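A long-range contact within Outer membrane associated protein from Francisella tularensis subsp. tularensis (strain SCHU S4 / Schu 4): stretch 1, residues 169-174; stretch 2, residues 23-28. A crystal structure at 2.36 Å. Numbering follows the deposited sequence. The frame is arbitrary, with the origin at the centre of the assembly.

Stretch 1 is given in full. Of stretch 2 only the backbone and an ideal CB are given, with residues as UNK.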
ATOM      1  N   PRO A 169      -8.743  15.887  -1.273  1.00 94.25           N
ATOM      2  CA  PRO A 169      -9.349  16.766  -0.272  1.00 94.95           C
ATOM      3  C   PRO A 169     -10.323  15.994   0.615  1.00 94.53           C
ATOM      4  O   PRO A 169     -10.868  14.957   0.226  1.00 90.67           O
ATOM      5  CB  PRO A 169     -10.064  17.824  -1.119  1.00 97.42           C
ATOM      6  CG  PRO A 169      -9.314  17.825  -2.435  1.00 95.84           C
ATOM      7  CD  PRO A 169      -8.915  16.399  -2.647  1.00 98.24           C
ATOM      8  N   LEU A 170     -10.522  16.503   1.831  1.00 90.47           N
ATOM      9  CA  LEU A 170     -11.483  15.886   2.734  1.00 82.59           C
ATOM     10  C   LEU A 170     -12.898  16.217   2.289  1.00 79.50           C
ATOM     11  O   LEU A 170     -13.209  17.370   1.974  1.00 85.22           O
ATOM     12  CB  LEU A 170     -11.254  16.351   4.169  1.00 93.17           C
ATOM     13  CG  LEU A 170     -10.299  15.458   4.954  1.00 91.13           C
ATOM     14  CD1 LEU A 170     -10.020  16.039   6.319  1.00 94.55           C
ATOM     15  CD2 LEU A 170     -10.884  14.059   5.066  1.00 91.36           C
ATOM     16  N   LYS A 171     -13.750  15.200   2.261  1.00 89.19           N
ATOM     17  CA  LYS A 171     -15.103  15.345   1.746  1.00103.50           C
ATOM     18  C   LYS A 171     -16.029  15.927   2.811  1.00104.82           C
ATOM     19  O   LYS A 171     -15.955  15.560   3.985  1.00113.41           O
ATOM     20  CB  LYS A 171     -15.628  13.984   1.276  1.00109.66           C
ATOM     21  CG  LYS A 171     -14.709  13.249   0.294  1.00111.12           C
ATOM     22  CD  LYS A 171     -14.741  13.882  -1.092  1.00114.39           C
ATOM     23  CE  LYS A 171     -13.631  13.338  -1.984  1.00113.66           C
ATOM     24  NZ  LYS A 171     -13.720  13.860  -3.380  1.00114.04           N
ATOM     25  N   GLU A 172     -16.903  16.842   2.395  1.00103.77           N
ATOM     26  CA  GLU A 172     -17.920  17.377   3.293  1.00103.78           C
ATOM     27  C   GLU A 172     -19.012  16.338   3.521  1.00107.45           C
ATOM     28  O   GLU A 172     -19.380  15.594   2.609  1.00102.29           O
ATOM     29  CB  GLU A 172     -18.514  18.662   2.722  1.00103.87           C
ATOM     30  CG  GLU A 172     -17.676  19.907   3.001  1.00115.90           C
ATOM     31  CD  GLU A 172     -18.092  21.112   2.164  1.00126.08           C
ATOM     32  OE1 GLU A 172     -18.327  20.942   0.949  1.00129.78           O
ATOM     33  OE2 GLU A 172     -18.186  22.228   2.719  1.00129.78           O
ATOM     34  N   ALA A 173     -19.531  16.291   4.748  1.00116.65           N
ATOM     35  CA  ALA A 173     -20.424  15.208   5.143  1.00121.80           C
ATOM     36  C   ALA A 173     -21.767  15.312   4.426  1.00127.05           C
ATOM     37  O   ALA A 173     -22.344  16.399   4.313  1.00125.62           O
ATOM     38  CB  ALA A 173     -20.627  15.217   6.658  1.00120.92           C
ATOM     39  N   ASN A 174     -22.262  14.173   3.944  1.00131.48           N
ATOM     40  CA  ASN A 174     -23.544  14.104   3.242  1.00139.79           C
ATOM     41  C   ASN A 174     -24.087  12.671   3.228  1.00138.23           C
ATOM     42  O   ASN A 174     -24.798  12.249   4.144  1.00135.86           O
ATOM     43  CB  ASN A 174     -23.401  14.632   1.807  1.00143.63           C
ATOM     44  CG  ASN A 174     -22.487  13.767   0.948  1.00141.31           C
ATOM     45  OD1 ASN A 174     -21.657  13.014   1.458  1.00141.06           O
ATOM     46  ND2 ASN A 174     -22.633  13.881  -0.364  1.00140.66           N
ATOM     47  N   UNK A  23     -19.850  25.889   9.945  1.00132.40           N
ATOM     48  CA  UNK A  23     -20.722  24.774  10.250  1.00131.61           C
ATOM     49  C   UNK A  23     -20.357  23.511   9.475  1.00123.97           C
ATOM     50  O   UNK A  23     -20.820  22.427   9.848  1.00122.10           O
ATOM     51  CB  UNK A  23     -22.173  25.161   9.957  1.00131.61           C
ATOM     52  N   UNK A  24     -19.499  23.607   8.453  1.00121.52           N
ATOM     53  CA  UNK A  24     -19.198  22.472   7.586  1.00119.67           C
ATOM     54  C   UNK A  24     -18.475  21.370   8.351  1.00110.51           C
ATOM     55  O   UNK A  24     -17.509  21.624   9.079  1.00105.91           O
ATOM     56  CB  UNK A  24     -18.354  22.923   6.393  1.00119.67           C
ATOM     57  N   UNK A  25     -18.949  20.141   8.178  1.00106.00           N
ATOM     58  CA  UNK A  25     -18.379  18.971   8.831  1.00101.23           C
ATOM     59  C   UNK A  25     -17.800  18.039   7.772  1.00 95.89           C
ATOM     60  O   UNK A  25     -18.496  17.654   6.827  1.00 96.63           O
ATOM     61  CB  UNK A  25     -19.430  18.249   9.677  1.00101.23           C
ATOM     62  N   UNK A  26     -16.527  17.689   7.929  1.00 90.64           N
ATOM     63  CA  UNK A  26     -15.821  16.821   6.999  1.00 86.70           C
ATOM     64  C   UNK A  26     -15.750  15.396   7.545  1.00 90.61           C
ATOM     65  O   UNK A  26     -15.695  15.176   8.758  1.00 92.17           O
ATOM     66  CB  UNK A  26     -14.415  17.360   6.727  1.00 86.70           C
ATOM     67  N   UNK A  27     -15.746  14.425   6.634  1.00 93.90           N
ATOM     68  CA  UNK A  27     -15.817  13.008   6.967  1.00 95.73           C
ATOM     69  C   UNK A  27     -14.539  12.316   6.490  1.00 96.66           C
ATOM     70  O   UNK A  27     -14.019  12.616   5.409  1.00101.88           O
ATOM     71  CB  UNK A  27     -17.054  12.361   6.341  1.00 95.73           C
ATOM     72  N   UNK A  28     -14.002  11.352   7.351  1.00 94.38           N
ATOM     73  CA  UNK A  28     -12.780  10.558   7.279  1.00 91.53           C
ATOM     74  C   UNK A  28     -12.969   9.312   6.415  1.00 92.79           C
ATOM     75  O   UNK A  28     -14.082   8.782   6.314  1.00 93.41           O
ATOM     76  CB  UNK A  28     -12.330  10.156   8.685  1.00 91.53           C
TER

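Two backbone hydrogen bonds tie the stretches together, and both use main-chain atoms of stretch 2. They set the register but say little about side chains, since almost any residue can supply a peptide N or O. The side chains must be judged from the CB directions.

Position 23 lies beyond the reach of stretch 1. Its ideal CB has no atom of stretch 1 within 5.5 Å. The phi/psi of -132/-13 is open to most residues. Nothing in stretch 1 selects a side chain here, and a polar or charged one would do. The deposited residue is Glu-23, which makes no contact with stretch 1.

At position 24 CA-to-CB points sideways. The ideal CB is 3.7 Å from Glu-172 OE2, so a carboxylate is close by. A small or polar residue would suit, and a basic one could be drawn to the charge. An acidic one would be less favourable. The deposited residue is Ser-24, with chi1 in the p well. Its CB is 3.7 Å from Glu-172 OE2, a contact without a hydrogen bond. Ser-24 OG instead bonds to a residue next to one of the stretches.

Position 25 works mainly through its backbone. Its O accepts a hydrogen bond from Ala-173 N, at 2.7 Å from N to O. The same O lies 3.6 Å from Glu-172 CA in a CA-H...O contact. CA-to-CB points sideways, and the ideal CB is 4.4 Å from Ala-173 CB. That methyl would accept the aliphatic part of a long side chain, or a modest apolar one. The deposited residue is Lys-25. Its CG packs 3.9 Å from Ala-173 CB, and the end of the chain then leads away from stretch 1.

Position 26 comes closest in backbone register, with its CA 4.3 Å from the CA of Glu-172. Its CA also makes a CA-H...O contact of 3.3 Å with Lys-171 O. CA-to-CB points sideways. The ideal CB is 3.6 Å from Lys-171 O and 4.2 Å from Leu-170 CB. An aromatic or a long aliphatic residue could use this mixed surface. The deposited residue is Tyr-26, chi1 m. Its CD1 lies 3.3 Å from Leu-170 O, which sits at the ring edge, and 4.1 Å from Leu-170 CB. CE1 is 3.4 Å from Glu-172 CG, which lies across the ring plane from Leu-170 CB.

Position 27 donates its N to Lys-171 O at 2.9 Å, with an N-H...O angle of 163°. CA-to-CB points much the same way as in Lys-171. The ideal CB is 4.1 Å from Lys-171 O and 4.6 Å from Ala-173 CA. The extended phi/psi of -118/140 suits a beta-branched residue, so threonine, isoleucine or valine would each be plausible. The deposited residue is Val-27. Its CG1 is 4.1 Å from Lys-171 CB and 4.4 Å from Ala-173 CA.

Position 28 points its CA-to-CB away, so stretch 1 leaves the choice open. The deposited residue is Leu-28. The end of its side chain comes nearer, with Leu-28 CD2 4.6 Å from Leu-170 CD2.

Stretch 2 23-28: ESKYVL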
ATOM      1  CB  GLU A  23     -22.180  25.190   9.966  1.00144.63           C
ATOM      2  CG  GLU A  23     -23.241  24.109   9.939  1.00151.34           C
ATOM      3  CD  GLU A  23     -24.329  24.420   8.924  1.00157.86           C
ATOM      4  OE1 GLU A  23     -24.628  25.621   8.712  1.00159.15           O
ATOM      5  OE2 GLU A  23     -24.869  23.467   8.323  1.00158.42           O
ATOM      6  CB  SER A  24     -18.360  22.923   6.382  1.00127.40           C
ATOM      7  OG  SER A  24     -17.135  23.527   6.770  1.00129.71           O
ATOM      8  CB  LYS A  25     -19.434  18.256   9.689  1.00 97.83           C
ATOM      9  CG  LYS A  25     -20.838  18.227   9.086  1.00102.92           C
ATOM     10  CD  LYS A  25     -21.919  18.149  10.166  1.00106.02           C
ATOM     11  CE  LYS A  25     -23.321  18.087   9.560  1.00107.20           C
ATOM     12  NZ  LYS A  25     -24.396  18.344  10.565  1.00 98.61           N
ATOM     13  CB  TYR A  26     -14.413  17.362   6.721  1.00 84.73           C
ATOM     14  CG  TYR A  26     -14.406  18.720   6.054  1.00 89.82           C
ATOM     15  CD1 TYR A  26     -14.416  18.838   4.672  1.00 92.84           C
ATOM     16  CD2 TYR A  26     -14.399  19.887   6.808  1.00 96.24           C
ATOM     17  CE1 TYR A  26     -14.415  20.086   4.053  1.00 97.91           C
ATOM     18  CE2 TYR A  26     -14.398  21.140   6.200  1.00101.64           C
ATOM     19  CZ  TYR A  26     -14.405  21.235   4.817  1.00 98.67           C
ATOM     20  OH  TYR A  26     -14.405  22.480   4.205  1.00 92.33           O
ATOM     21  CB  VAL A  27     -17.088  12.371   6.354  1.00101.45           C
ATOM     22  CG1 VAL A  27     -17.067  12.445   4.833  1.00103.63           C
ATOM     23  CG2 VAL A  27     -17.275  10.934   6.820  1.00107.57           C
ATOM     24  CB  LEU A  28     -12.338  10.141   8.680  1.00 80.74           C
ATOM     25  CG  LEU A  28     -11.697  11.264   9.490  1.00 80.50           C
ATOM     26  CD1 LEU A  28     -11.533  10.854  10.936  1.00 86.38           C
ATOM     27  CD2 LEU A  28     -10.354  11.638   8.886  1.00 77.34           C
TER
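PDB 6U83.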